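Local atomic coordinates of Xaa-Pro dipeptidase (Pyrococcus horikoshii, PDB entry 1WY2), a protein that probably splits dipeptides that carry proline at the C-terminal position and a nonpolar residue before it, as a cobalt-dependent dimeric metallopeptidase. Residues A[246-249]-A[250-254]; A[257-260]-A[261-265]. All coordinates share one frame; numbering follows the deposited sequence.

Contact 1: residues A[246-249]-A[250-254]; sequences EAQK and KAVES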
ATOM      1  N   GLU A 246      10.295  24.600 -19.477  1.00 19.96           N
ATOM      2  CA  GLU A 246      10.435  25.991 -19.062  1.00 20.03           C
ATOM      3  C   GLU A 246       9.773  26.220 -17.705  1.00 19.51           C
ATOM      4  O   GLU A 246      10.346  26.857 -16.820  1.00 19.95           O
ATOM      5  CB  GLU A 246       9.795  26.912 -20.096  1.00 21.70           C
ATOM      6  CG  GLU A 246       9.947  28.392 -19.786  1.00 23.71           C
ATOM      7  CD  GLU A 246       9.081  29.259 -20.678  1.00 26.95           C
ATOM      8  OE1 GLU A 246       8.752  28.817 -21.801  1.00 27.57           O
ATOM      9  OE2 GLU A 246       8.737  30.386 -20.263  1.00 27.36           O
ATOM     10  N   ALA A 247       8.561  25.698 -17.553  1.00 17.76           N
ATOM     11  CA  ALA A 247       7.812  25.845 -16.310  1.00 17.68           C
ATOM     12  C   ALA A 247       8.506  25.140 -15.147  1.00 17.88           C
ATOM     13  O   ALA A 247       8.578  25.680 -14.045  1.00 18.63           O
ATOM     14  CB  ALA A 247       6.398  25.290 -16.487  1.00 17.32           C
ATOM     15  N   GLN A 248       9.020  23.938 -15.391  1.00 17.90           N
ATOM     16  CA  GLN A 248       9.689  23.184 -14.336  1.00 17.42           C
ATOM     17  C   GLN A 248      10.962  23.906 -13.897  1.00 17.67           C
ATOM     18  O   GLN A 248      11.216  24.062 -12.704  1.00 16.19           O
ATOM     19  CB  GLN A 248      10.017  21.768 -14.829  1.00 18.34           C
ATOM     20  CG  GLN A 248      10.234  20.725 -13.721  1.00 17.43           C
ATOM     21  CD  GLN A 248      11.680  20.613 -13.272  1.00 18.53           C
ATOM     22  OE1 GLN A 248      12.575  21.211 -13.860  1.00 19.26           O
ATOM     23  NE2 GLN A 248      11.914  19.824 -12.231  1.00 18.20           N
ATOM     24  N   LYS A 249      11.756  24.356 -14.864  1.00 17.96           N
ATOM     25  CA  LYS A 249      12.995  25.059 -14.545  1.00 20.27           C
ATOM     26  C   LYS A 249      12.734  26.333 -13.751  1.00 20.12           C
ATOM     27  O   LYS A 249      13.424  26.612 -12.767  1.00 21.30           O
ATOM     28  CB  LYS A 249      13.759  25.403 -15.825  1.00 23.33           C
ATOM     29  CG  LYS A 249      14.468  24.222 -16.462  1.00 28.74           C
ATOM     30  CD  LYS A 249      15.204  24.648 -17.726  1.00 31.63           C
ATOM     31  CE  LYS A 249      16.220  25.746 -17.432  1.00 34.70           C
ATOM     32  NZ  LYS A 249      16.865  26.254 -18.676  1.00 39.44           N
ATOM     33  N   LYS A 250      11.736  27.101 -14.176  1.00 20.71           N
ATOM     34  CA  LYS A 250      11.397  28.348 -13.501  1.00 21.72           C
ATOM     35  C   LYS A 250      10.928  28.085 -12.070  1.00 21.84           C
ATOM     36  O   LYS A 250      11.318  28.796 -11.143  1.00 19.76           O
ATOM     37  CB  LYS A 250      10.304  29.088 -14.277  1.00 24.41           C
ATOM     38  CG  LYS A 250       9.976  30.473 -13.730  1.00 27.87           C
ATOM     39  CD  LYS A 250      11.173  31.404 -13.838  1.00 31.49           C
ATOM     40  CE  LYS A 250      10.830  32.805 -13.359  1.00 32.51           C
ATOM     41  NZ  LYS A 250      11.994  33.726 -13.479  1.00 36.04           N
ATOM     42  N   ALA A 251      10.103  27.057 -11.888  1.00 19.61           N
ATOM     43  CA  ALA A 251       9.604  26.728 -10.558  1.00 20.25           C
ATOM     44  C   ALA A 251      10.747  26.316  -9.635  1.00 19.88           C
ATOM     45  O   ALA A 251      10.815  26.764  -8.494  1.00 21.29           O
ATOM     46  CB  ALA A 251       8.565  25.616 -10.643  1.00 20.36           C
ATOM     47  N   VAL A 252      11.644  25.465 -10.123  1.00 19.61           N
ATOM     48  CA  VAL A 252      12.772  25.033  -9.303  1.00 19.48           C
ATOM     49  C   VAL A 252      13.621  26.240  -8.901  1.00 20.62           C
ATOM     50  O   VAL A 252      14.038  26.363  -7.749  1.00 18.77           O
ATOM     51  CB  VAL A 252      13.669  24.021 -10.054  1.00 19.49           C
ATOM     52  CG1 VAL A 252      14.912  23.722  -9.230  1.00 20.42           C
ATOM     53  CG2 VAL A 252      12.897  22.726 -10.319  1.00 17.50           C
ATOM     54  N   GLU A 253      13.869  27.132  -9.856  1.00 22.12           N
ATOM     55  CA  GLU A 253      14.667  28.331  -9.597  1.00 22.88           C
ATOM     56  C   GLU A 253      13.982  29.297  -8.630  1.00 23.93           C
ATOM     57  O   GLU A 253      14.648  30.103  -7.976  1.00 24.87           O
ATOM     58  CB  GLU A 253      14.963  29.064 -10.912  1.00 25.75           C
ATOM     59  CG  GLU A 253      15.811  28.272 -11.896  1.00 28.92           C
ATOM     60  CD  GLU A 253      15.866  28.907 -13.278  1.00 31.34           C
ATOM     61  OE1 GLU A 253      16.566  28.359 -14.160  1.00 34.05           O
ATOM     62  OE2 GLU A 253      15.205  29.948 -13.493  1.00 34.14           O
ATOM     63  N   SER A 254      12.657  29.213  -8.545  1.00 22.57           N
ATOM     64  CA  SER A 254      11.876  30.085  -7.671  1.00 23.88           C
ATOM     65  C   SER A 254      11.657  29.510  -6.274  1.00 24.58           C
ATOM     66  O   SER A 254      11.250  30.228  -5.357  1.00 24.88           O
ATOM     67  CB  SER A 254      10.516  30.377  -8.311  1.00 24.66           C
ATOM     68  OG  SER A 254      10.668  30.999  -9.575  1.00 27.00           O
TER

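Contact 2: residues A[257-260]-A[261-265]; sequences PGIT and AKELD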
ATOM      1  N   PRO A 257      12.900  29.591   0.734  1.00 23.19           N
ATOM      2  CA  PRO A 257      12.145  29.870   1.960  1.00 23.11           C
ATOM      3  C   PRO A 257      11.388  31.193   1.837  1.00 23.98           C
ATOM      4  O   PRO A 257      11.876  32.137   1.211  1.00 23.99           O
ATOM      5  CB  PRO A 257      13.236  29.948   3.027  1.00 23.64           C
ATOM      6  CG  PRO A 257      14.301  29.042   2.496  1.00 24.26           C
ATOM      7  CD  PRO A 257      14.330  29.407   1.032  1.00 22.97           C
ATOM      8  N   GLY A 258      10.202  31.260   2.428  1.00 24.41           N
ATOM      9  CA  GLY A 258       9.436  32.495   2.377  1.00 24.46           C
ATOM     10  C   GLY A 258       8.259  32.505   1.422  1.00 24.56           C
ATOM     11  O   GLY A 258       7.265  33.184   1.671  1.00 25.36           O
ATOM     12  N   ILE A 259       8.367  31.769   0.323  1.00 24.04           N
ATOM     13  CA  ILE A 259       7.285  31.705  -0.651  1.00 24.50           C
ATOM     14  C   ILE A 259       6.294  30.639  -0.191  1.00 23.56           C
ATOM     15  O   ILE A 259       6.686  29.659   0.441  1.00 23.51           O
ATOM     16  CB  ILE A 259       7.823  31.337  -2.059  1.00 25.19           C
ATOM     17  CG1 ILE A 259       6.716  31.491  -3.103  1.00 26.39           C
ATOM     18  CG2 ILE A 259       8.340  29.903  -2.065  1.00 26.02           C
ATOM     19  CD1 ILE A 259       7.191  31.292  -4.533  1.00 29.17           C
ATOM     20  N   THR A 260       5.012  30.835  -0.481  1.00 22.12           N
ATOM     21  CA  THR A 260       4.015  29.845  -0.084  1.00 22.11           C
ATOM     22  C   THR A 260       3.919  28.794  -1.177  1.00 20.70           C
ATOM     23  O   THR A 260       4.334  29.029  -2.312  1.00 19.92           O
ATOM     24  CB  THR A 260       2.619  30.463   0.104  1.00 22.43           C
ATOM     25  OG1 THR A 260       2.180  31.033  -1.134  1.00 24.07           O
ATOM     26  CG2 THR A 260       2.647  31.534   1.184  1.00 23.37           C
ATOM     27  N   ALA A 261       3.371  27.636  -0.827  1.00 20.08           N
ATOM     28  CA  ALA A 261       3.214  26.551  -1.787  1.00 20.23           C
ATOM     29  C   ALA A 261       2.345  27.021  -2.953  1.00 21.24           C
ATOM     30  O   ALA A 261       2.606  26.690  -4.111  1.00 19.80           O
ATOM     31  CB  ALA A 261       2.581  25.347  -1.105  1.00 20.61           C
ATOM     32  N   LYS A 262       1.312  27.799  -2.639  1.00 20.93           N
ATOM     33  CA  LYS A 262       0.411  28.317  -3.660  1.00 21.66           C
ATOM     34  C   LYS A 262       1.136  29.258  -4.620  1.00 21.09           C
ATOM     35  O   LYS A 262       0.924  29.196  -5.828  1.00 20.13           O
ATOM     36  CB  LYS A 262      -0.765  29.048  -3.006  1.00 24.21           C
ATOM     37  CG  LYS A 262      -1.739  29.656  -4.000  1.00 26.74           C
ATOM     38  CD  LYS A 262      -2.893  30.356  -3.298  1.00 28.62           C
ATOM     39  CE  LYS A 262      -3.860  30.944  -4.312  1.00 30.32           C
ATOM     40  NZ  LYS A 262      -5.050  31.571  -3.667  1.00 32.10           N
ATOM     41  N   GLU A 263       1.988  30.130  -4.086  1.00 21.85           N
ATOM     42  CA  GLU A 263       2.735  31.060  -4.928  1.00 21.98           C
ATOM     43  C   GLU A 263       3.692  30.300  -5.841  1.00 21.10           C
ATOM     44  O   GLU A 263       3.904  30.688  -6.988  1.00 22.48           O
ATOM     45  CB  GLU A 263       3.521  32.060  -4.069  1.00 23.76           C
ATOM     46  CG  GLU A 263       2.633  32.971  -3.227  1.00 27.16           C
ATOM     47  CD  GLU A 263       3.423  33.925  -2.347  1.00 28.94           C
ATOM     48  OE1 GLU A 263       4.438  33.498  -1.757  1.00 27.02           O
ATOM     49  OE2 GLU A 263       3.015  35.101  -2.231  1.00 31.31           O
ATOM     50  N   LEU A 264       4.269  29.214  -5.334  1.00 20.66           N
ATOM     51  CA  LEU A 264       5.190  28.413  -6.137  1.00 19.30           C
ATOM     52  C   LEU A 264       4.419  27.677  -7.234  1.00 19.53           C
ATOM     53  O   LEU A 264       4.868  27.607  -8.382  1.00 18.32           O
ATOM     54  CB  LEU A 264       5.944  27.415  -5.250  1.00 19.60           C
ATOM     55  CG  LEU A 264       6.980  26.522  -5.940  1.00 17.83           C
ATOM     56  CD1 LEU A 264       7.956  27.374  -6.739  1.00 19.73           C
ATOM     57  CD2 LEU A 264       7.722  25.703  -4.893  1.00 18.76           C
ATOM     58  N   ASP A 265       3.256  27.130  -6.889  1.00 19.16           N
ATOM     59  CA  ASP A 265       2.438  26.433  -7.877  1.00 19.60           C
ATOM     60  C   ASP A 265       2.077  27.418  -8.991  1.00 20.96           C
ATOM     61  O   ASP A 265       2.098  27.068 -10.174  1.00 20.18           O
ATOM     62  CB  ASP A 265       1.168  25.868  -7.218  1.00 19.56           C
ATOM     63  CG  ASP A 265       0.189  25.276  -8.222  1.00 21.24           C
ATOM     64  OD1 ASP A 265      -0.539  26.052  -8.883  1.00 21.77           O
ATOM     65  OD2 ASP A 265       0.142  24.032  -8.351  1.00 20.48           O
TER
HETATM   66  O   HOH W   1       5.260  34.810   0.767  1.00 42.95           O

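Contact 1: residues A[246-249]-A[250-254]
The amide nitrogen NE2 of Q248, lying 3.6 Å from CG2 of V252 one helical turn further on, donates to OD2 of D331 and, weakly, to the carbonyl O of I315. At the other end of the amide, OE1 accepts from NH1 of R348, so both polar atoms of this buried group are satisfied from outside the helix. A turn about the CB-CG bond of Q248 (chi2 -91°) brings the amide round toward the valine methyl, the two side chains crossing at a slant. V252 turns its CG2 branch to the glutamine: with CG2 placed beside its own backbone N, the methyl also comes to 3.2 Å from O of Q248. That same oxygen takes the N-H of V252 at 3.0 Å, one of the regular i to i+4 bonds of helix 235-254.

On the more open face, K249 and E253 are also one turn apart, but they make no salt bridge. NZ of K249 and OE1 of E253 are 5.0 Å apart, and the closest side-chain approach is CE of K249 to OE1 of E253, 4.2 Å; any attraction between the charges is probably modest. The helix ends with S254, whose OG donates to O of K250 at 2.8 Å from above the carbonyl plane, while its backbone N reaches the same oxygen weakly.

The inner face thus illustrates second-shell anchoring. Q248 bonds to D331, next to E330, and weakly to I315, next to E316, its side chain about 6 Å from those of both metal ligands. The bonds to D331 and R348 fix the rotation of the amide, with the V252 methyl probably adding some restraint, an arrangement consistent with a helix that steadies two of the strands that carry metal ligands, 312-321 and 325-336.

Contact 2: residues A[257-260]-A[261-265]
E263 folds back from the first turn of helix 261-274 over I259 and T260, starting with CB, which rests 3.4 Å from CG1 of I259. CG leaves beside the glutamate's own backbone N (chi1 -64°), and the chain then extends past the T260 side chain to CD, near the threonine nitrogen. At the tip, OE1 takes the N-H of T260 at 3.0 Å, a nearly straight bond (169°) that arrives on the anti side of the carboxylate and 28° out of its plane. A water donates to OE1 at 3.0 Å and to O of G258 at 2.7 Å, tying the preceding loop to the same oxygen.

In return, OG1 of T260 accepts from N of E263, although the place of OG1 is less sure; the pair forms a capping box with T260 as N-cap. Beyond the box, CD1 of I259 meets CB of L264 at 4.1 Å. Replacing I259 with an alanine would probably take away the apolar contact this residue gives to the glutamate CB and to CB of L264, leaving L264 to its other neighbours such as L307. The carboxylate, set at the N-terminal end of a helix, is likely to be stabilised in its charged form there.

Contacts 1 and 2 follow each other along the chain, their centres about 12 Å apart: residues 246-254 close helix 235-254, and residues 257-265 hold the end of the connecting loop and the first turn of helix 261-274. Both belong to the M24 metallopeptidase region, whose pita-bread fold carries the metal site. The two helices pack directly, with CD1 of L264 3.4 Å from O of A251. They also share a floor, since A251, V252 and L264 all touch I315 on strand 312-321. The Q248 side chain is about 10 Å from a bound zinc ion, that of L264 about 13 Å; contact 2 starts helix 261-274, whose I267 and I271 pack on E246, K250 and S254 of contact 1.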